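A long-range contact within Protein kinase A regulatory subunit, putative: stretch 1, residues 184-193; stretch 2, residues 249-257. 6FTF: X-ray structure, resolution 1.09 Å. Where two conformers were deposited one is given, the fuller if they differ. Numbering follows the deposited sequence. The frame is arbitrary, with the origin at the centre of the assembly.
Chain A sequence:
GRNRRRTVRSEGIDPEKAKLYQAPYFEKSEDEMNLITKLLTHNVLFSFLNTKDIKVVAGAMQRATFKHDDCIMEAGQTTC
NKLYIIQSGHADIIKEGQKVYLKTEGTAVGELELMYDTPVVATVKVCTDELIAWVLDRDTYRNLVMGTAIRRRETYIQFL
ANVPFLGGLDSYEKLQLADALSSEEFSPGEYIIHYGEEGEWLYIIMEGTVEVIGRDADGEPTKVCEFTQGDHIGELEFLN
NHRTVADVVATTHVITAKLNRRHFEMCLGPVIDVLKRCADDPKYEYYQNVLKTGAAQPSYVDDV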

ATOM      1  N   GLU A 184      10.146  10.821  -4.800  1.00 10.02           N
ATOM      2  CA  GLU A 184      10.682  12.027  -4.188  1.00 10.16           C
ATOM      3  C   GLU A 184      12.184  12.005  -4.379  1.00  9.86           C
ATOM      4  O   GLU A 184      12.822  10.962  -4.196  1.00 11.40           O
ATOM      5  N   GLU A 185      12.739  13.162  -4.725  1.00 10.90           N
ATOM      6  CA  GLU A 185      14.164  13.314  -4.954  1.00 11.40           C
ATOM      7  C   GLU A 185      14.768  14.208  -3.877  1.00 10.94           C
ATOM      8  O   GLU A 185      14.089  15.076  -3.313  1.00 12.35           O
ATOM      9  N   PHE A 186      16.040  13.962  -3.592  1.00  9.73           N
ATOM     10  CA  PHE A 186      16.772  14.652  -2.535  1.00  9.96           C
ATOM     11  C   PHE A 186      18.143  15.031  -3.056  1.00 10.25           C
ATOM     12  O   PHE A 186      18.829  14.211  -3.673  1.00 11.59           O
ATOM     13  N   SER A 187      18.550  16.266  -2.795  1.00 10.69           N
ATOM     14  CA  SER A 187      19.907  16.676  -3.102  0.52 11.11           C
ATOM     15  C   SER A 187      20.851  16.231  -1.991  1.00 10.78           C
ATOM     16  O   SER A 187      20.425  15.967  -0.864  1.00 10.61           O
ATOM     17  N   PRO A 188      22.153  16.149  -2.281  1.00 11.78           N
ATOM     18  CA  PRO A 188      23.099  15.727  -1.246  1.00 12.29           C
ATOM     19  C   PRO A 188      22.963  16.599  -0.012  1.00 10.79           C
ATOM     20  O   PRO A 188      22.897  17.827  -0.103  1.00 12.39           O
ATOM     21  N   GLY A 189      22.947  15.975   1.152  1.00 10.37           N
ATOM     22  CA  GLY A 189      22.827  16.683   2.408  1.00 10.65           C
ATOM     23  C   GLY A 189      21.412  16.924   2.879  1.00  9.54           C
ATOM     24  O   GLY A 189      21.221  17.338   4.025  1.00 10.21           O
ATOM     25  N   GLU A 190      20.411  16.672   2.043  1.00  9.81           N
ATOM     26  CA  GLU A 190      19.030  16.746   2.488  1.00  9.12           C
ATOM     27  C   GLU A 190      18.672  15.514   3.313  1.00  9.07           C
ATOM     28  O   GLU A 190      19.117  14.387   3.039  1.00 10.12           O
ATOM     29  N   TYR A 191      17.865  15.739   4.344  1.00  8.68           N
ATOM     30  CA  TYR A 191      17.405  14.670   5.224  1.00  8.84           C
ATOM     31  C   TYR A 191      16.147  14.035   4.633  1.00  9.70           C
ATOM     32  O   TYR A 191      15.141  14.715   4.377  1.00 11.93           O
ATOM     33  N   ILE A 192      16.214  12.733   4.425  1.00  7.70           N
ATOM     34  CA  ILE A 192      15.062  11.950   4.012  1.00  7.96           C
ATOM     35  C   ILE A 192      14.195  11.626   5.215  1.00  8.38           C
ATOM     36  O   ILE A 192      12.960  11.739   5.149  1.00  9.18           O
ATOM     37  N   ILE A 193      14.833  11.215   6.320  1.00  7.56           N
ATOM     38  CA  ILE A 193      14.197  10.964   7.606  1.00  7.83           C
ATOM     39  C   ILE A 193      14.974  11.738   8.665  1.00  7.64           C
ATOM     40  O   ILE A 193      16.205  11.723   8.666  1.00  8.30           O
ATOM     41  N   VAL A 249      20.200  10.534   5.608  1.00  7.45           N
ATOM     42  CA  VAL A 249      20.635  11.725   4.886  1.00  7.97           C
ATOM     43  C   VAL A 249      21.161  11.310   3.518  1.00  8.10           C
ATOM     44  O   VAL A 249      21.964  10.381   3.418  1.00  8.67           O
ATOM     45  N   ALA A 250      20.770  12.026   2.466  1.00  8.47           N
ATOM     46  CA  ALA A 250      21.309  11.747   1.135  1.00  8.69           C
ATOM     47  C   ALA A 250      22.790  12.113   1.084  1.00  9.15           C
ATOM     48  O   ALA A 250      23.181  13.213   1.478  1.00  9.95           O
ATOM     49  N   THR A 251      23.634  11.192   0.624  1.00  9.20           N
ATOM     50  CA  THR A 251      25.048  11.512   0.418  1.00 10.12           C
ATOM     51  C   THR A 251      25.383  11.819  -1.038  1.00  9.64           C
ATOM     52  O   THR A 251      26.486  12.323  -1.309  1.00 12.84           O
ATOM     53  N   THR A 252      24.509  11.490  -1.968  1.00 10.19           N
ATOM     54  CA  THR A 252      24.562  11.889  -3.359  1.00 10.57           C
ATOM     55  C   THR A 252      23.187  12.441  -3.665  1.00 10.46           C
ATOM     56  O   THR A 252      22.314  12.480  -2.790  1.00 10.87           O
ATOM     57  N   HIS A 253      22.956  12.867  -4.897  0.60 10.53           N
ATOM     58  CA  HIS A 253      21.574  13.016  -5.308  0.60 10.57           C
ATOM     59  C   HIS A 253      20.899  11.659  -5.164  0.60  8.13           C
ATOM     60  O   HIS A 253      21.499  10.622  -5.463  0.60  8.76           O
ATOM     61  N   VAL A 254      19.673  11.665  -4.654  1.00  9.00           N
ATOM     62  CA  VAL A 254      18.933  10.440  -4.389  1.00  8.65           C
ATOM     63  C   VAL A 254      17.546  10.546  -4.997  1.00  9.08           C
ATOM     64  O   VAL A 254      16.886  11.585  -4.905  1.00 10.24           O
ATOM     65  N   ILE A 255      17.103   9.468  -5.628  1.00  8.60           N
ATOM     66  CA  ILE A 255      15.724   9.338  -6.075  1.00  9.02           C
ATOM     67  C   ILE A 255      15.122   8.174  -5.313  1.00  8.11           C
ATOM     68  O   ILE A 255      15.726   7.098  -5.269  1.00  8.79           O
ATOM     69  N   THR A 256      13.955   8.385  -4.729  1.00  8.32           N
ATOM     70  CA  THR A 256      13.259   7.348  -3.979  1.00  8.46           C
ATOM     71  C   THR A 256      11.864   7.114  -4.536  1.00  8.35           C
ATOM     72  O   THR A 256      11.240   8.006  -5.119  1.00 10.07           O
ATOM     73  N   ALA A 257      11.387   5.890  -4.312  1.00  8.02           N
ATOM     74  CA  ALA A 257       9.968   5.574  -4.335  1.00  7.80           C
ATOM     75  C   ALA A 257       9.516   5.516  -2.887  1.00  8.73           C
ATOM     76  O   ALA A 257      10.206   4.942  -2.045  1.00 11.47           O
TER

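The two stretches run antiparallel, and their side chains divide between the two faces of the sheet they build. Glu184 pairs with Thr256 and Phe186 with Val254 on one face; Glu185 pairs with Ile255, and farther along Tyr191 with Val249, on the other.

The buried face is shaped around Phe186. With chi1 in the m well, its ring leaves the strand beside Thr256, whose OG1 lies at the ring edge, 3.8 Å from CE1. The base of the side chain fills a shallow hollow: Phe186 CB sits 4.3 Å from Val254 CB and 4.1 Å from Ala250 CB. A single methyl suits Ala250, because its CB also lies 3.5 Å from Ser187 O, leaving little space beneath the turn. Ile192 (m, t) extends CD1 into the same region, reaching Val254 CG1 at 4.1 Å and Ala250 CB at 4.5 Å. The terminal methyl of Ile192 thus meets a methyl of Val254, with the small alanine beside them. Thr256, in the p rotamer, turns its hydroxyl back to the neighbouring strand, where OG1 donates to Glu184 O at 2.9 Å; this satisfies a polar group in a buried place. Glu184 (t, t) begins on this face, but its carboxylate leads away.

On the opposite face, Glu185 (m, t) lies along Ile255, its CD 3.7 Å from Ile255 CG1, so that the isoleucine (m, t) supports the side of the acid. The carboxylate goes on to accept a hydrogen bond from the imidazole, His253 NE2 to Glu185 OE1, 2.8 Å. His253 starts sideways, and its t rotamer brings the ring end nearer; Phe186 O lies over one ring face, but its 3.3 Å approach to His253 ND1 has too poor an angle for a hydrogen bond.

Between the paired segments, stretch 1 makes a type II turn from Ser187 to Glu190. Pro188 suits the second position, where its phi of -54° matches the ring's constraint, and its CG rests 3.6 Å from Thr252 C. Gly189 adopts a phi of 89°, at which a CB would be jammed against the preceding carbonyl oxygen. The CA-to-CB bond of Glu190 points away from stretch 2, and its side chain (m, t) spans the open end of the turn, OE1 accepting from Ser187 N at 2.9 Å.

Beyond the turn, Val249 (t) packs a methyl squarely onto Tyr191 (m): CG2 is 3.5 Å from the centroid of the Tyr191 ring and only 7° off its normal, a CH-pi contact. The flat aromatic face receives the rounded methyl, and the ring covers one side of the valine.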

ATOM      1  CB  GLU A 184      10.330  12.105  -2.703  1.00 12.08           C
ATOM      2  CG  GLU A 184      10.751  13.436  -2.110  1.00 15.30           C
ATOM      3  CD  GLU A 184      10.218  13.691  -0.717  1.00 13.90           C
ATOM      4  OE1 GLU A 184      10.408  14.828  -0.225  1.00 18.84           O
ATOM      5  OE2 GLU A 184       9.629  12.780  -0.101  1.00 16.40           O
ATOM      6  CB  GLU A 185      14.445  13.896  -6.341  1.00 13.03           C
ATOM      7  CG  GLU A 185      13.804  13.083  -7.449  1.00 16.04           C
ATOM      8  CD  GLU A 185      14.376  13.336  -8.842  1.00 27.14           C
ATOM      9  OE1 GLU A 185      15.466  13.938  -8.979  1.00 21.62           O
ATOM     10  OE2 GLU A 185      13.719  12.905  -9.817  1.00 32.08           O
ATOM     11  CB  PHE A 186      16.942  13.751  -1.313  1.00 10.02           C
ATOM     12  CG  PHE A 186      15.626  13.311  -0.708  1.00  9.39           C
ATOM     13  CD1 PHE A 186      14.993  12.156  -1.143  1.00 10.21           C
ATOM     14  CD2 PHE A 186      14.990  14.067   0.259  1.00 10.43           C
ATOM     15  CE1 PHE A 186      13.801  11.760  -0.599  1.00 10.14           C
ATOM     16  CE2 PHE A 186      13.788  13.673   0.793  1.00 12.17           C
ATOM     17  CZ  PHE A 186      13.186  12.521   0.352  1.00 10.93           C
ATOM     18  CB  SER A 187      19.989  18.189  -3.290  0.52 12.94           C
ATOM     19  OG  SER A 187      19.344  18.883  -2.249  0.52 15.42           O
ATOM     20  CB  PRO A 188      24.468  15.924  -1.910  1.00 14.23           C
ATOM     21  CG  PRO A 188      24.215  15.922  -3.348  1.00 13.41           C
ATOM     22  CD  PRO A 188      22.825  16.434  -3.561  1.00 13.36           C
ATOM     23  CB  GLU A 190      18.066  16.920   1.310  1.00 10.65           C
ATOM     24  CG  GLU A 190      18.221  18.297   0.671  1.00 13.11           C
ATOM     25  CD  GLU A 190      17.165  18.641  -0.342  1.00 16.97           C
ATOM     26  OE1 GLU A 190      16.750  17.755  -1.112  1.00 14.99           O
ATOM     27  OE2 GLU A 190      16.767  19.826  -0.389  1.00 22.72           O
ATOM     28  CB  TYR A 191      17.130  15.200   6.633  1.00  9.44           C
ATOM     29  CG  TYR A 191      18.367  15.392   7.493  1.00  8.21           C
ATOM     30  CD1 TYR A 191      19.467  16.106   7.036  1.00  9.79           C
ATOM     31  CD2 TYR A 191      18.432  14.840   8.762  1.00  9.43           C
ATOM     32  CE1 TYR A 191      20.598  16.244   7.831  1.00  8.99           C
ATOM     33  CE2 TYR A 191      19.554  14.998   9.559  1.00  9.40           C
ATOM     34  CZ  TYR A 191      20.624  15.705   9.089  1.00  8.56           C
ATOM     35  OH  TYR A 191      21.775  15.870   9.838  1.00  9.88           O
ATOM     36  CB  ILE A 192      15.569  10.682   3.299  1.00  8.10           C
ATOM     37  CG1 ILE A 192      16.398  11.083   2.071  1.00  9.74           C
ATOM     38  CG2 ILE A 192      14.411   9.768   2.926  1.00  9.26           C
ATOM     39  CD1 ILE A 192      17.155   9.969   1.401  1.00 12.78           C
ATOM     40  CB  ILE A 193      14.166   9.457   7.940  1.00  7.90           C
ATOM     41  CG1 ILE A 193      13.292   8.733   6.932  1.00  8.32           C
ATOM     42  CG2 ILE A 193      13.689   9.225   9.370  1.00  8.53           C
ATOM     43  CD1 ILE A 193      13.369   7.187   6.997  1.00  9.30           C
ATOM     44  CB  VAL A 249      21.732  12.472   5.673  1.00  8.00           C
ATOM     45  CG1 VAL A 249      22.127  13.761   4.959  1.00  9.51           C
ATOM     46  CG2 VAL A 249      21.263  12.743   7.097  1.00  9.98           C
ATOM     47  CB  ALA A 250      20.559  12.554   0.084  1.00  9.09           C
ATOM     48  CB  THR A 251      25.969  10.390   0.912  1.00 11.68           C
ATOM     49  OG1 THR A 251      25.779   9.215   0.119  1.00 13.77           O
ATOM     50  CG2 THR A 251      25.745  10.083   2.377  1.00 14.33           C
ATOM     51  CB  THR A 252      24.794  10.665  -4.258  1.00 12.53           C
ATOM     52  OG1 THR A 252      23.691   9.749  -4.137  1.00 11.66           O
ATOM     53  CG2 THR A 252      26.062   9.933  -3.864  1.00 15.38           C
ATOM     54  CB  HIS A 253      21.468  13.501  -6.751  0.60 11.29           C
ATOM     55  CG  HIS A 253      20.070  13.866  -7.136  0.60 13.41           C
ATOM     56  ND1 HIS A 253      19.477  15.052  -6.753  0.60 17.04           N
ATOM     57  CD2 HIS A 253      19.126  13.178  -7.818  0.60 18.09           C
ATOM     58  CE1 HIS A 253      18.236  15.087  -7.204  0.60 18.01           C
ATOM     59  NE2 HIS A 253      18.000  13.964  -7.860  0.60 19.07           N
ATOM     60  CB  VAL A 254      18.834  10.162  -2.878  1.00  8.38           C
ATOM     61  CG1 VAL A 254      17.808   9.062  -2.569  1.00  9.46           C
ATOM     62  CG2 VAL A 254      20.188   9.806  -2.314  1.00 11.06           C
ATOM     63  CB  ILE A 255      15.640   9.090  -7.591  1.00 10.20           C
ATOM     64  CG1 ILE A 255      16.312  10.230  -8.360  1.00 12.13           C
ATOM     65  CG2 ILE A 255      14.186   8.930  -8.029  1.00 12.37           C
ATOM     66  CD1 ILE A 255      16.368  10.039  -9.869  1.00 15.60           C
ATOM     67  CB  THR A 256      13.087   7.698  -2.480  1.00  8.93           C
ATOM     68  OG1 THR A 256      12.206   8.815  -2.322  1.00 10.14           O
ATOM     69  CG2 THR A 256      14.412   8.005  -1.812  1.00 10.16           C
ATOM     70  CB  ALA A 257       9.696   4.236  -5.022  1.00  9.36           C
TER